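Local coordinates for protein malonyl CoA reductase (malonate semialdehyde-forming) (Sulfolobus tokodaii, PDB 2EP5) that probably reduces malonyl-CoA to malonate semialdehyde with NADPH, as a member of the aspartate-semialdehyde dehydrogenase family, at residues D116-I120 against L145-P149; W126-L132 against V343-Y349; M156-K161 against L212-N216. All coordinates share one frame; numbering follows the deposited sequence.

Contact 1 of 3, residues D116-I120 against L145-P149; sequences DVPLI and LVKNP
Ile120 N donates to Lys147 O over 2.6 Å, the shortest of three hydrogen bonds that tie the loop residues 116-120 to the end of strand 144-147. Its N-H...O angle of 167° is close to straight. A second backbone bond runs the other way, from Lys147 N to Pro118 O (2.9 Å), so that Leu119 and Lys147 form a single beta bridge, and Leu119 CA makes a CA-H...O contact with the same Lys147 O (3.3 Å). One residue further on, a side chain takes over: Asn148 ND2 reaches Ile120 O at 2.8 Å, with the acceptor nearly in the Asn148 amide plane but the donor tilted 34° from the carbonyl plane. The amide also meets Thr337 through OD1 and Thr340 through ND2, so both of its ends have partners. Apolar branches pack beside the bonded backbones. Val117 carries CG1 anti to its backbone N (chi1 -177°), which lays that methyl 3.9 Å from Lys147 CG and against Leu145. Leu119 packs CG on Pro149 CB at 4.0 Å, while Ile120 CG1 meets Val146 CG1 at 3.9 Å. Lys147 turns its amine away to a salt bridge with Glu94. The bridge thus adds an irregular strand-like segment beside strand 144-147, the outermost of the parallel Rossmann-type sheet, which has strand 103-106 on its other side; helices 204-215, 132-140 and 334-347 pack around it.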
ATOM      1  N   ASP A 116     -31.170  26.508 -15.479  1.00 26.32           N
ATOM      2  CA  ASP A 116     -31.902  27.282 -14.479  1.00 26.93           C
ATOM      3  C   ASP A 116     -31.451  26.961 -13.060  1.00 28.05           C
ATOM      4  O   ASP A 116     -31.960  27.530 -12.090  1.00 29.37           O
ATOM      5  CB  ASP A 116     -33.405  27.021 -14.591  1.00 26.62           C
ATOM      6  CG  ASP A 116     -33.941  27.313 -15.974  1.00 27.45           C
ATOM      7  OD1 ASP A 116     -33.586  28.371 -16.539  1.00 25.32           O
ATOM      8  OD2 ASP A 116     -34.720  26.486 -16.489  1.00 29.44           O
ATOM      9  N   VAL A 117     -30.494  26.048 -12.938  1.00 26.67           N
ATOM     10  CA  VAL A 117     -30.003  25.653 -11.629  1.00 25.00           C
ATOM     11  C   VAL A 117     -28.567  26.119 -11.430  1.00 25.28           C
ATOM     12  O   VAL A 117     -27.682  25.808 -12.228  1.00 24.64           O
ATOM     13  CB  VAL A 117     -30.081  24.125 -11.465  1.00 24.31           C
ATOM     14  CG1 VAL A 117     -29.643  23.722 -10.074  1.00 21.81           C
ATOM     15  CG2 VAL A 117     -31.504  23.655 -11.742  1.00 22.89           C
ATOM     16  N   PRO A 118     -28.316  26.880 -10.357  1.00 25.08           N
ATOM     17  CA  PRO A 118     -26.960  27.373 -10.089  1.00 23.67           C
ATOM     18  C   PRO A 118     -26.039  26.230  -9.648  1.00 22.49           C
ATOM     19  O   PRO A 118     -26.445  25.376  -8.856  1.00 20.52           O
ATOM     20  CB  PRO A 118     -27.166  28.385  -8.960  1.00 23.70           C
ATOM     21  CG  PRO A 118     -28.669  28.657  -8.955  1.00 26.04           C
ATOM     22  CD  PRO A 118     -29.258  27.338  -9.325  1.00 23.89           C
ATOM     23  N   LEU A 119     -24.820  26.203 -10.185  1.00 21.09           N
ATOM     24  CA  LEU A 119     -23.821  25.193  -9.811  1.00 21.59           C
ATOM     25  C   LEU A 119     -22.818  26.020  -9.021  1.00 20.95           C
ATOM     26  O   LEU A 119     -22.034  26.778  -9.590  1.00 20.96           O
ATOM     27  CB  LEU A 119     -23.163  24.580 -11.048  1.00 20.03           C
ATOM     28  CG  LEU A 119     -22.250  23.372 -10.809  1.00 20.42           C
ATOM     29  CD1 LEU A 119     -23.005  22.279 -10.047  1.00 18.97           C
ATOM     30  CD2 LEU A 119     -21.752  22.851 -12.146  1.00 19.43           C
ATOM     31  N   ILE A 120     -22.852  25.880  -7.703  1.00 21.36           N
ATOM     32  CA  ILE A 120     -22.004  26.697  -6.858  1.00 22.38           C
ATOM     33  C   ILE A 120     -20.747  26.155  -6.205  1.00 23.98           C
ATOM     34  O   ILE A 120     -20.701  25.034  -5.705  1.00 23.27           O
ATOM     35  CB  ILE A 120     -22.839  27.343  -5.720  1.00 21.78           C
ATOM     36  CG1 ILE A 120     -24.040  28.093  -6.309  1.00 22.11           C
ATOM     37  CG2 ILE A 120     -21.973  28.314  -4.913  1.00 19.80           C
ATOM     38  CD1 ILE A 120     -23.664  29.192  -7.282  1.00 21.91           C
ATOM     39  N   LEU A 145     -33.773  24.758  -5.961  1.00 23.91           N
ATOM     40  CA  LEU A 145     -32.720  23.763  -6.126  1.00 21.01           C
ATOM     41  C   LEU A 145     -31.393  24.422  -6.478  1.00 22.25           C
ATOM     42  O   LEU A 145     -31.309  25.244  -7.403  1.00 21.24           O
ATOM     43  CB  LEU A 145     -33.086  22.750  -7.213  1.00 19.40           C
ATOM     44  CG  LEU A 145     -32.033  21.657  -7.428  1.00 17.69           C
ATOM     45  CD1 LEU A 145     -31.865  20.860  -6.153  1.00 17.68           C
ATOM     46  CD2 LEU A 145     -32.445  20.737  -8.555  1.00 18.06           C
ATOM     47  N   VAL A 146     -30.359  24.065  -5.717  1.00 21.66           N
ATOM     48  CA  VAL A 146     -29.008  24.582  -5.926  1.00 19.63           C
ATOM     49  C   VAL A 146     -28.076  23.375  -5.999  1.00 19.22           C
ATOM     50  O   VAL A 146     -28.267  22.384  -5.293  1.00 20.29           O
ATOM     51  CB  VAL A 146     -28.558  25.513  -4.766  1.00 19.81           C
ATOM     52  CG1 VAL A 146     -27.135  26.010  -5.017  1.00 17.54           C
ATOM     53  CG2 VAL A 146     -29.517  26.704  -4.644  1.00 17.87           C
ATOM     54  N   LYS A 147     -27.071  23.445  -6.855  1.00 17.96           N
ATOM     55  CA  LYS A 147     -26.163  22.326  -6.987  1.00 16.75           C
ATOM     56  C   LYS A 147     -24.711  22.683  -6.746  1.00 16.11           C
ATOM     57  O   LYS A 147     -24.310  23.841  -6.844  1.00 16.42           O
ATOM     58  CB  LYS A 147     -26.324  21.699  -8.372  1.00 17.01           C
ATOM     59  CG  LYS A 147     -27.562  20.819  -8.508  1.00 19.03           C
ATOM     60  CD  LYS A 147     -27.374  19.505  -7.752  1.00 19.52           C
ATOM     61  CE  LYS A 147     -28.647  18.683  -7.725  1.00 18.44           C
ATOM     62  NZ  LYS A 147     -28.385  17.272  -7.337  1.00 20.05           N
ATOM     63  N   ASN A 148     -23.932  21.669  -6.398  1.00 16.99           N
ATOM     64  CA  ASN A 148     -22.504  21.820  -6.167  1.00 17.04           C
ATOM     65  C   ASN A 148     -21.853  20.909  -7.197  1.00 17.91           C
ATOM     66  O   ASN A 148     -22.394  19.857  -7.540  1.00 18.40           O
ATOM     67  CB  ASN A 148     -22.142  21.391  -4.746  1.00 15.52           C
ATOM     68  CG  ASN A 148     -22.657  22.361  -3.708  1.00 15.68           C
ATOM     69  OD1 ASN A 148     -23.448  22.004  -2.835  1.00 14.70           O
ATOM     70  ND2 ASN A 148     -22.215  23.607  -3.803  1.00 14.20           N
ATOM     71  N   PRO A 149     -20.681  21.297  -7.705  1.00 19.11           N
ATOM     72  CA  PRO A 149     -20.003  20.480  -8.712  1.00 19.91           C
ATOM     73  C   PRO A 149     -19.257  19.235  -8.257  1.00 20.81           C
ATOM     74  O   PRO A 149     -19.079  18.977  -7.065  1.00 21.34           O
ATOM     75  CB  PRO A 149     -19.063  21.485  -9.374  1.00 21.56           C
ATOM     76  CG  PRO A 149     -18.643  22.332  -8.205  1.00 21.38           C
ATOM     77  CD  PRO A 149     -19.958  22.561  -7.472  1.00 19.57           C
TER

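Contact 2 of 3, residues W126-L132 against V343-Y349; sequences WEHLELL and VMKELGY
Leu129 lies with its CB over one face of the Tyr349 ring, 4.0 Å from CZ, where the 3-10 segment 126-131 meets the end of helix 334-347. No hydrogen bond crosses the contact. The ring is placed by chi1 of -59°, which sets CG anti to the carbonyl carbon and directs the phenol across the 3-10 backbone; its CE2 comes within 3.5 Å of Leu129 O. Leu132 approaches the same ring obliquely, CD1 being 3.8 Å from Tyr349 CD2, and its CD1 also meets the methyl CE of Met344, the two side chains being nearly perpendicular. Leu129 reaches deeper: its CD1 is 3.9 Å from Val343 CG1 and equally near Met344 CG, so one methyl touches Val343 and Met344, with Leu347 CD1 a little further off. At the other end, Leu347 CD1 touches Trp126 CE3 at 3.7 Å, while Glu127 CG covers a face of the indole. Were Tyr349 replaced by an alanine, Leu129 CB and Leu132 CD1 would probably lose the ring they pack on, and a gap would be likely to open beside the 3-10 backbone. Gly348, with phi of 91°, ends the helix in a Schellman motif and swings the chain round to Tyr349. Helix 271-274 flanks the Trp126 and Leu347 end through Leu271, while Leu132 and Met344 rest on Val146 of strand 144-147.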
ATOM      1  N   TRP A 126     -20.434  32.765  -6.545  1.00 26.28           N
ATOM      2  CA  TRP A 126     -21.570  32.980  -5.660  1.00 25.21           C
ATOM      3  C   TRP A 126     -22.653  33.821  -6.338  1.00 24.89           C
ATOM      4  O   TRP A 126     -23.844  33.629  -6.090  1.00 22.90           O
ATOM      5  CB  TRP A 126     -21.121  33.654  -4.363  1.00 25.56           C
ATOM      6  CG  TRP A 126     -20.375  34.933  -4.548  1.00 26.06           C
ATOM      7  CD1 TRP A 126     -19.027  35.085  -4.715  1.00 25.68           C
ATOM      8  CD2 TRP A 126     -20.931  36.252  -4.560  1.00 27.22           C
ATOM      9  NE1 TRP A 126     -18.711  36.416  -4.823  1.00 25.53           N
ATOM     10  CE2 TRP A 126     -19.860  37.156  -4.733  1.00 25.70           C
ATOM     11  CE3 TRP A 126     -22.234  36.758  -4.442  1.00 27.56           C
ATOM     12  CZ2 TRP A 126     -20.050  38.538  -4.790  1.00 27.10           C
ATOM     13  CZ3 TRP A 126     -22.423  38.134  -4.499  1.00 28.29           C
ATOM     14  CH2 TRP A 126     -21.333  39.009  -4.671  1.00 27.31           C
ATOM     15  N   GLU A 127     -22.226  34.737  -7.208  1.00 25.74           N
ATOM     16  CA  GLU A 127     -23.136  35.615  -7.937  1.00 26.80           C
ATOM     17  C   GLU A 127     -24.146  34.830  -8.771  1.00 27.39           C
ATOM     18  O   GLU A 127     -25.249  35.316  -9.049  1.00 27.70           O
ATOM     19  CB  GLU A 127     -22.352  36.555  -8.864  1.00 29.42           C
ATOM     20  CG  GLU A 127     -21.323  37.426  -8.161  1.00 35.31           C
ATOM     21  CD  GLU A 127     -19.887  37.006  -8.466  1.00 39.33           C
ATOM     22  OE1 GLU A 127     -19.547  35.811  -8.289  1.00 38.10           O
ATOM     23  OE2 GLU A 127     -19.093  37.885  -8.878  1.00 41.39           O
ATOM     24  N   HIS A 128     -23.777  33.619  -9.172  1.00 25.42           N
ATOM     25  CA  HIS A 128     -24.676  32.811  -9.977  1.00 24.97           C
ATOM     26  C   HIS A 128     -25.971  32.462  -9.259  1.00 26.03           C
ATOM     27  O   HIS A 128     -26.938  32.047  -9.898  1.00 26.69           O
ATOM     28  CB  HIS A 128     -23.966  31.542 -10.454  1.00 24.39           C
ATOM     29  CG  HIS A 128     -22.895  31.798 -11.470  1.00 24.15           C
ATOM     30  ND1 HIS A 128     -22.260  30.784 -12.156  1.00 23.03           N
ATOM     31  CD2 HIS A 128     -22.359  32.955 -11.928  1.00 22.57           C
ATOM     32  CE1 HIS A 128     -21.385  31.305 -12.997  1.00 23.94           C
ATOM     33  NE2 HIS A 128     -21.425  32.621 -12.879  1.00 24.16           N
ATOM     34  N   LEU A 129     -25.999  32.636  -7.938  1.00 27.11           N
ATOM     35  CA  LEU A 129     -27.202  32.344  -7.153  1.00 28.31           C
ATOM     36  C   LEU A 129     -28.397  33.196  -7.595  1.00 28.74           C
ATOM     37  O   LEU A 129     -29.548  32.884  -7.285  1.00 29.06           O
ATOM     38  CB  LEU A 129     -26.935  32.566  -5.659  1.00 25.36           C
ATOM     39  CG  LEU A 129     -26.135  31.462  -4.961  1.00 25.06           C
ATOM     40  CD1 LEU A 129     -25.734  31.899  -3.557  1.00 23.22           C
ATOM     41  CD2 LEU A 129     -26.974  30.194  -4.916  1.00 22.49           C
ATOM     42  N   GLU A 130     -28.118  34.271  -8.318  1.00 29.79           N
ATOM     43  CA  GLU A 130     -29.177  35.143  -8.801  1.00 32.30           C
ATOM     44  C   GLU A 130     -30.146  34.366  -9.682  1.00 31.60           C
ATOM     45  O   GLU A 130     -31.281  34.799  -9.894  1.00 32.66           O
ATOM     46  CB  GLU A 130     -28.592  36.316  -9.589  1.00 34.31           C
ATOM     47  CG  GLU A 130     -27.679  37.210  -8.778  1.00 39.30           C
ATOM     48  CD  GLU A 130     -27.800  38.664  -9.182  1.00 43.66           C
ATOM     49  OE1 GLU A 130     -28.912  39.218  -9.039  1.00 46.52           O
ATOM     50  OE2 GLU A 130     -26.796  39.254  -9.643  1.00 44.47           O
ATOM     51  N   LEU A 131     -29.697  33.225 -10.197  1.00 29.88           N
ATOM     52  CA  LEU A 131     -30.548  32.397 -11.045  1.00 29.40           C
ATOM     53  C   LEU A 131     -31.774  31.976 -10.267  1.00 28.04           C
ATOM     54  O   LEU A 131     -32.807  31.665 -10.853  1.00 28.53           O
ATOM     55  CB  LEU A 131     -29.819  31.136 -11.512  1.00 30.77           C
ATOM     56  CG  LEU A 131     -28.894  31.199 -12.726  1.00 34.16           C
ATOM     57  CD1 LEU A 131     -28.339  29.799 -13.002  1.00 34.31           C
ATOM     58  CD2 LEU A 131     -29.657  31.711 -13.944  1.00 33.03           C
ATOM     59  N   LEU A 132     -31.655  31.964  -8.943  1.00 26.10           N
ATOM     60  CA  LEU A 132     -32.761  31.552  -8.094  1.00 26.54           C
ATOM     61  C   LEU A 132     -33.973  32.470  -8.202  1.00 27.23           C
ATOM     62  O   LEU A 132     -35.091  32.061  -7.900  1.00 27.10           O
ATOM     63  CB  LEU A 132     -32.300  31.465  -6.633  1.00 24.85           C
ATOM     64  CG  LEU A 132     -31.324  30.327  -6.318  1.00 23.44           C
ATOM     65  CD1 LEU A 132     -30.944  30.351  -4.835  1.00 22.24           C
ATOM     66  CD2 LEU A 132     -31.960  28.999  -6.694  1.00 21.01           C
ATOM     67  N   VAL A 343     -23.478  31.109   2.474  1.00 24.43           N
ATOM     68  CA  VAL A 343     -23.541  32.225   1.538  1.00 24.49           C
ATOM     69  C   VAL A 343     -24.993  32.643   1.272  1.00 25.29           C
ATOM     70  O   VAL A 343     -25.314  33.831   1.271  1.00 23.80           O
ATOM     71  CB  VAL A 343     -22.878  31.860   0.186  1.00 23.95           C
ATOM     72  CG1 VAL A 343     -23.160  32.950  -0.837  1.00 23.61           C
ATOM     73  CG2 VAL A 343     -21.373  31.668   0.369  1.00 23.82           C
ATOM     74  N   MET A 344     -25.855  31.656   1.039  1.00 25.51           N
ATOM     75  CA  MET A 344     -27.263  31.907   0.764  1.00 27.25           C
ATOM     76  C   MET A 344     -27.912  32.685   1.907  1.00 29.79           C
ATOM     77  O   MET A 344     -28.696  33.603   1.673  1.00 30.27           O
ATOM     78  CB  MET A 344     -28.002  30.582   0.539  1.00 27.24           C
ATOM     79  CG  MET A 344     -27.667  29.883  -0.775  1.00 24.62           C
ATOM     80  SD  MET A 344     -28.382  28.225  -0.903  1.00 25.30           S
ATOM     81  CE  MET A 344     -30.059  28.585  -1.411  1.00 24.27           C
ATOM     82  N   LYS A 345     -27.586  32.321   3.144  1.00 31.86           N
ATOM     83  CA  LYS A 345     -28.139  33.029   4.293  1.00 32.87           C
ATOM     84  C   LYS A 345     -27.600  34.461   4.257  1.00 32.79           C
ATOM     85  O   LYS A 345     -28.345  35.425   4.433  1.00 33.46           O
ATOM     86  CB  LYS A 345     -27.728  32.334   5.597  1.00 32.99           C
ATOM     87  CG  LYS A 345     -28.171  33.055   6.869  1.00 34.19           C
ATOM     88  CD  LYS A 345     -29.686  33.142   6.975  1.00 37.42           C
ATOM     89  CE  LYS A 345     -30.117  33.919   8.220  1.00 39.21           C
ATOM     90  NZ  LYS A 345     -31.601  33.977   8.373  1.00 39.89           N
ATOM     91  N   GLU A 346     -26.300  34.585   4.010  1.00 32.66           N
ATOM     92  CA  GLU A 346     -25.637  35.885   3.932  1.00 32.74           C
ATOM     93  C   GLU A 346     -26.249  36.798   2.865  1.00 32.89           C
ATOM     94  O   GLU A 346     -26.313  38.014   3.042  1.00 34.14           O
ATOM     95  CB  GLU A 346     -24.147  35.678   3.639  1.00 34.45           C
ATOM     96  CG  GLU A 346     -23.336  36.952   3.424  1.00 35.45           C
ATOM     97  CD  GLU A 346     -23.356  37.860   4.632  1.00 37.40           C
ATOM     98  OE1 GLU A 346     -23.455  37.334   5.762  1.00 38.94           O
ATOM     99  OE2 GLU A 346     -23.263  39.095   4.455  1.00 37.73           O
ATOM    100  N   LEU A 347     -26.702  36.215   1.759  1.00 31.95           N
ATOM    101  CA  LEU A 347     -27.282  36.998   0.676  1.00 31.42           C
ATOM    102  C   LEU A 347     -28.801  37.170   0.752  1.00 32.13           C
ATOM    103  O   LEU A 347     -29.395  37.868  -0.073  1.00 31.74           O
ATOM    104  CB  LEU A 347     -26.889  36.387  -0.671  1.00 28.85           C
ATOM    105  CG  LEU A 347     -25.382  36.369  -0.926  1.00 29.30           C
ATOM    106  CD1 LEU A 347     -25.078  35.814  -2.316  1.00 27.01           C
ATOM    107  CD2 LEU A 347     -24.844  37.787  -0.788  1.00 28.85           C
ATOM    108  N   GLY A 348     -29.436  36.536   1.732  1.00 32.64           N
ATOM    109  CA  GLY A 348     -30.874  36.683   1.865  1.00 32.53           C
ATOM    110  C   GLY A 348     -31.755  35.674   1.152  1.00 32.91           C
ATOM    111  O   GLY A 348     -32.978  35.788   1.205  1.00 33.24           O
ATOM    112  N   TYR A 349     -31.167  34.703   0.463  1.00 32.31           N
ATOM    113  CA  TYR A 349     -31.984  33.688  -0.187  1.00 32.93           C
ATOM    114  C   TYR A 349     -32.413  32.746   0.926  1.00 34.08           C
ATOM    115  O   TYR A 349     -33.394  32.020   0.799  1.00 33.51           O
ATOM    116  CB  TYR A 349     -31.184  32.907  -1.225  1.00 33.64           C
ATOM    117  CG  TYR A 349     -30.590  33.753  -2.320  1.00 33.11           C
ATOM    118  CD1 TYR A 349     -29.368  34.400  -2.146  1.00 33.99           C
ATOM    119  CD2 TYR A 349     -31.246  33.902  -3.537  1.00 32.80           C
ATOM    120  CE1 TYR A 349     -28.811  35.174  -3.164  1.00 34.36           C
ATOM    121  CE2 TYR A 349     -30.701  34.673  -4.562  1.00 33.89           C
ATOM    122  CZ  TYR A 349     -29.486  35.304  -4.373  1.00 33.98           C
ATOM    123  OH  TYR A 349     -28.945  36.054  -5.390  1.00 33.52           O
TER

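Contact 3 of 3, residues M156-K161 against L212-N216; sequences MSMPIK and LTKLN
Two helices, 151-160 and 204-215, pack here through their C-terminal turns, with Leu212 as the main apolar link between them. Its CD1 lies 3.8 Å from Ser157 CB, with Met156 CB a little further off, and CD2 meets Ile160 CD1 at 3.7 Å; the two branches of one leucine therefore serve successive turns of the facing helix. Leu215 CD1 adds a looser touch, 4.0 Å from Ser157 CB, while Ser157 OG is occupied by the carbonyl of Ala154, one turn back in its own helix. Helix 151-160 begins at Cys151, the predicted acyl-thioester residue, and the side chain of Met156 is about 5 Å from that of His244, the predicted proton acceptor, so Met156 borders the probable catalytic site from this helix. Asn216, the first residue to leave helical angles after 204-215, folds back on its own helix: ND2 donates to Leu212 O over 2.6 Å, at an N-H...O angle of 141°, and Asn216 N reaches that same oxygen from the opposite face of its carbonyl plane. Its CG, anti to the carbonyl carbon (chi1 -64°), sets the amide against Ile160 CG2 and brings OD1 to 3.5 Å from Lys161 CA. This OD1 is buried by the contact and has no hydrogen-bond partner in the model. The side chains of Lys161 and Asn216 run antiparallel alongside each other. A turn about the CB-CG bond of the lysine (chi2 67°) helps carry NZ to a water 2.8 Å away, which lies 2.7 Å from Leu215 O.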
ATOM      1  N   MET A 156     -10.344  21.840  -9.245  1.00 21.75           N
ATOM      2  CA  MET A 156      -9.710  22.427 -10.425  1.00 21.96           C
ATOM      3  C   MET A 156     -10.118  23.876 -10.703  1.00 23.47           C
ATOM      4  O   MET A 156      -9.307  24.675 -11.178  1.00 24.23           O
ATOM      5  CB  MET A 156     -10.031  21.593 -11.663  1.00 23.92           C
ATOM      6  CG  MET A 156      -9.555  20.157 -11.611  1.00 24.92           C
ATOM      7  SD  MET A 156      -7.804  19.991 -11.204  1.00 30.41           S
ATOM      8  CE  MET A 156      -7.897  18.659  -9.967  1.00 28.33           C
ATOM      9  N   SER A 157     -11.371  24.218 -10.413  1.00 23.56           N
ATOM     10  CA  SER A 157     -11.865  25.566 -10.673  1.00 23.11           C
ATOM     11  C   SER A 157     -11.199  26.658  -9.848  1.00 24.98           C
ATOM     12  O   SER A 157     -11.117  27.804 -10.291  1.00 25.26           O
ATOM     13  CB  SER A 157     -13.381  25.626 -10.462  1.00 23.37           C
ATOM     14  OG  SER A 157     -13.739  25.414  -9.107  1.00 24.21           O
ATOM     15  N   MET A 158     -10.713  26.309  -8.659  1.00 25.50           N
ATOM     16  CA  MET A 158     -10.079  27.291  -7.784  1.00 25.25           C
ATOM     17  C   MET A 158      -8.942  28.077  -8.443  1.00 25.04           C
ATOM     18  O   MET A 158      -8.969  29.306  -8.467  1.00 25.72           O
ATOM     19  CB  MET A 158      -9.566  26.617  -6.509  1.00 25.97           C
ATOM     20  CG  MET A 158     -10.649  25.925  -5.701  1.00 29.47           C
ATOM     21  SD  MET A 158     -11.908  27.075  -5.129  1.00 34.39           S
ATOM     22  CE  MET A 158     -11.177  27.661  -3.599  1.00 34.93           C
ATOM     23  N   PRO A 159      -7.926  27.382  -8.981  1.00 23.36           N
ATOM     24  CA  PRO A 159      -6.832  28.125  -9.609  1.00 22.32           C
ATOM     25  C   PRO A 159      -7.180  28.739 -10.967  1.00 22.41           C
ATOM     26  O   PRO A 159      -6.605  29.751 -11.359  1.00 23.57           O
ATOM     27  CB  PRO A 159      -5.724  27.083  -9.705  1.00 20.77           C
ATOM     28  CG  PRO A 159      -6.473  25.832  -9.937  1.00 22.09           C
ATOM     29  CD  PRO A 159      -7.646  25.935  -8.982  1.00 22.97           C
ATOM     30  N   ILE A 160      -8.125  28.127 -11.672  1.00 20.79           N
ATOM     31  CA  ILE A 160      -8.540  28.594 -12.980  1.00 20.70           C
ATOM     32  C   ILE A 160      -9.292  29.930 -12.970  1.00 24.11           C
ATOM     33  O   ILE A 160      -9.011  30.806 -13.791  1.00 22.38           O
ATOM     34  CB  ILE A 160      -9.409  27.523 -13.678  1.00 21.02           C
ATOM     35  CG1 ILE A 160      -8.536  26.327 -14.057  1.00 20.84           C
ATOM     36  CG2 ILE A 160     -10.076  28.099 -14.923  1.00 20.40           C
ATOM     37  CD1 ILE A 160      -9.308  25.175 -14.658  1.00 20.19           C
ATOM     38  N   LYS A 161     -10.241  30.087 -12.049  1.00 25.07           N
ATOM     39  CA  LYS A 161     -11.029  31.318 -11.959  1.00 25.87           C
ATOM     40  C   LYS A 161     -10.181  32.592 -11.968  1.00 26.20           C
ATOM     41  O   LYS A 161     -10.342  33.448 -12.841  1.00 26.13           O
ATOM     42  CB  LYS A 161     -11.909  31.292 -10.702  1.00 26.37           C
ATOM     43  CG  LYS A 161     -12.701  32.570 -10.463  1.00 23.92           C
ATOM     44  CD  LYS A 161     -13.758  32.786 -11.532  1.00 24.48           C
ATOM     45  CE  LYS A 161     -14.539  34.073 -11.265  1.00 26.66           C
ATOM     46  NZ  LYS A 161     -15.692  34.225 -12.189  1.00 25.11           N
ATOM     47  N   LEU A 212     -16.692  22.773 -15.432  1.00 20.13           N
ATOM     48  CA  LEU A 212     -15.720  23.856 -15.318  1.00 22.34           C
ATOM     49  C   LEU A 212     -16.209  25.049 -16.164  1.00 23.86           C
ATOM     50  O   LEU A 212     -15.965  26.214 -15.831  1.00 24.39           O
ATOM     51  CB  LEU A 212     -14.354  23.359 -15.802  1.00 21.31           C
ATOM     52  CG  LEU A 212     -13.107  23.617 -14.942  1.00 21.69           C
ATOM     53  CD1 LEU A 212     -13.379  23.322 -13.486  1.00 19.01           C
ATOM     54  CD2 LEU A 212     -11.967  22.760 -15.465  1.00 16.42           C
ATOM     55  N   THR A 213     -16.915  24.740 -17.251  1.00 22.52           N
ATOM     56  CA  THR A 213     -17.464  25.757 -18.150  1.00 21.90           C
ATOM     57  C   THR A 213     -18.541  26.613 -17.464  1.00 21.76           C
ATOM     58  O   THR A 213     -18.635  27.826 -17.695  1.00 20.86           O
ATOM     59  CB  THR A 213     -18.069  25.089 -19.408  1.00 21.77           C
ATOM     60  OG1 THR A 213     -17.019  24.776 -20.332  1.00 21.94           O
ATOM     61  CG2 THR A 213     -19.064  25.986 -20.065  1.00 20.58           C
ATOM     62  N   LYS A 214     -19.347  25.982 -16.616  1.00 19.96           N
ATOM     63  CA  LYS A 214     -20.401  26.693 -15.903  1.00 18.96           C
ATOM     64  C   LYS A 214     -19.869  27.403 -14.660  1.00 19.66           C
ATOM     65  O   LYS A 214     -20.280  28.516 -14.352  1.00 19.20           O
ATOM     66  CB  LYS A 214     -21.509  25.724 -15.507  1.00 17.66           C
ATOM     67  CG  LYS A 214     -22.742  26.398 -14.938  1.00 18.40           C
ATOM     68  CD  LYS A 214     -23.844  25.373 -14.711  1.00 16.90           C
ATOM     69  CE  LYS A 214     -25.116  26.025 -14.206  1.00 16.69           C
ATOM     70  NZ  LYS A 214     -26.207  25.024 -14.108  1.00 15.92           N
ATOM     71  N   LEU A 215     -18.955  26.756 -13.944  1.00 22.38           N
ATOM     72  CA  LEU A 215     -18.375  27.350 -12.741  1.00 23.00           C
ATOM     73  C   LEU A 215     -17.660  28.659 -13.046  1.00 24.49           C
ATOM     74  O   LEU A 215     -17.693  29.598 -12.244  1.00 25.09           O
ATOM     75  CB  LEU A 215     -17.391  26.378 -12.098  1.00 21.19           C
ATOM     76  CG  LEU A 215     -18.044  25.137 -11.493  1.00 23.13           C
ATOM     77  CD1 LEU A 215     -16.971  24.119 -11.130  1.00 19.43           C
ATOM     78  CD2 LEU A 215     -18.881  25.541 -10.274  1.00 18.31           C
ATOM     79  N   ASN A 216     -17.021  28.720 -14.212  1.00 23.47           N
ATOM     80  CA  ASN A 216     -16.282  29.909 -14.616  1.00 25.32           C
ATOM     81  C   ASN A 216     -17.091  30.826 -15.513  1.00 25.92           C
ATOM     82  O   ASN A 216     -16.563  31.796 -16.048  1.00 25.66           O
ATOM     83  CB  ASN A 216     -15.001  29.497 -15.338  1.00 26.91           C
ATOM     84  CG  ASN A 216     -14.053  28.734 -14.442  1.00 26.71           C
ATOM     85  OD1 ASN A 216     -13.468  29.300 -13.519  1.00 28.48           O
ATOM     86  ND2 ASN A 216     -13.907  27.438 -14.697  1.00 25.29           N
TER
HETATM   87  O   HOH W   1     -17.630  32.268 -12.465  1.00 19.75           O

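In the fold
Contacts 1 and 2 have centres about 11 Å apart and interlock along the chain, since residues 145-149 fall between 126-132 and the C-terminal helix 334-347. They meet directly, Pro118 lying on Leu131 and Ile120 on Leu129, and the last helix of the chain returns to the edge of the nucleotide-binding sheet. Contact 3, about 14 Å from contact 1 and 18 Å from contact 2, follows contact 1 in series and is nested within the loop closed by contact 2. Strand 144-147 leads into helix 151-160, and Lys214, in helix 204-215 of the dimerisation domain, probably bonds to Val117 O, linking that domain to the Rossmann-type part.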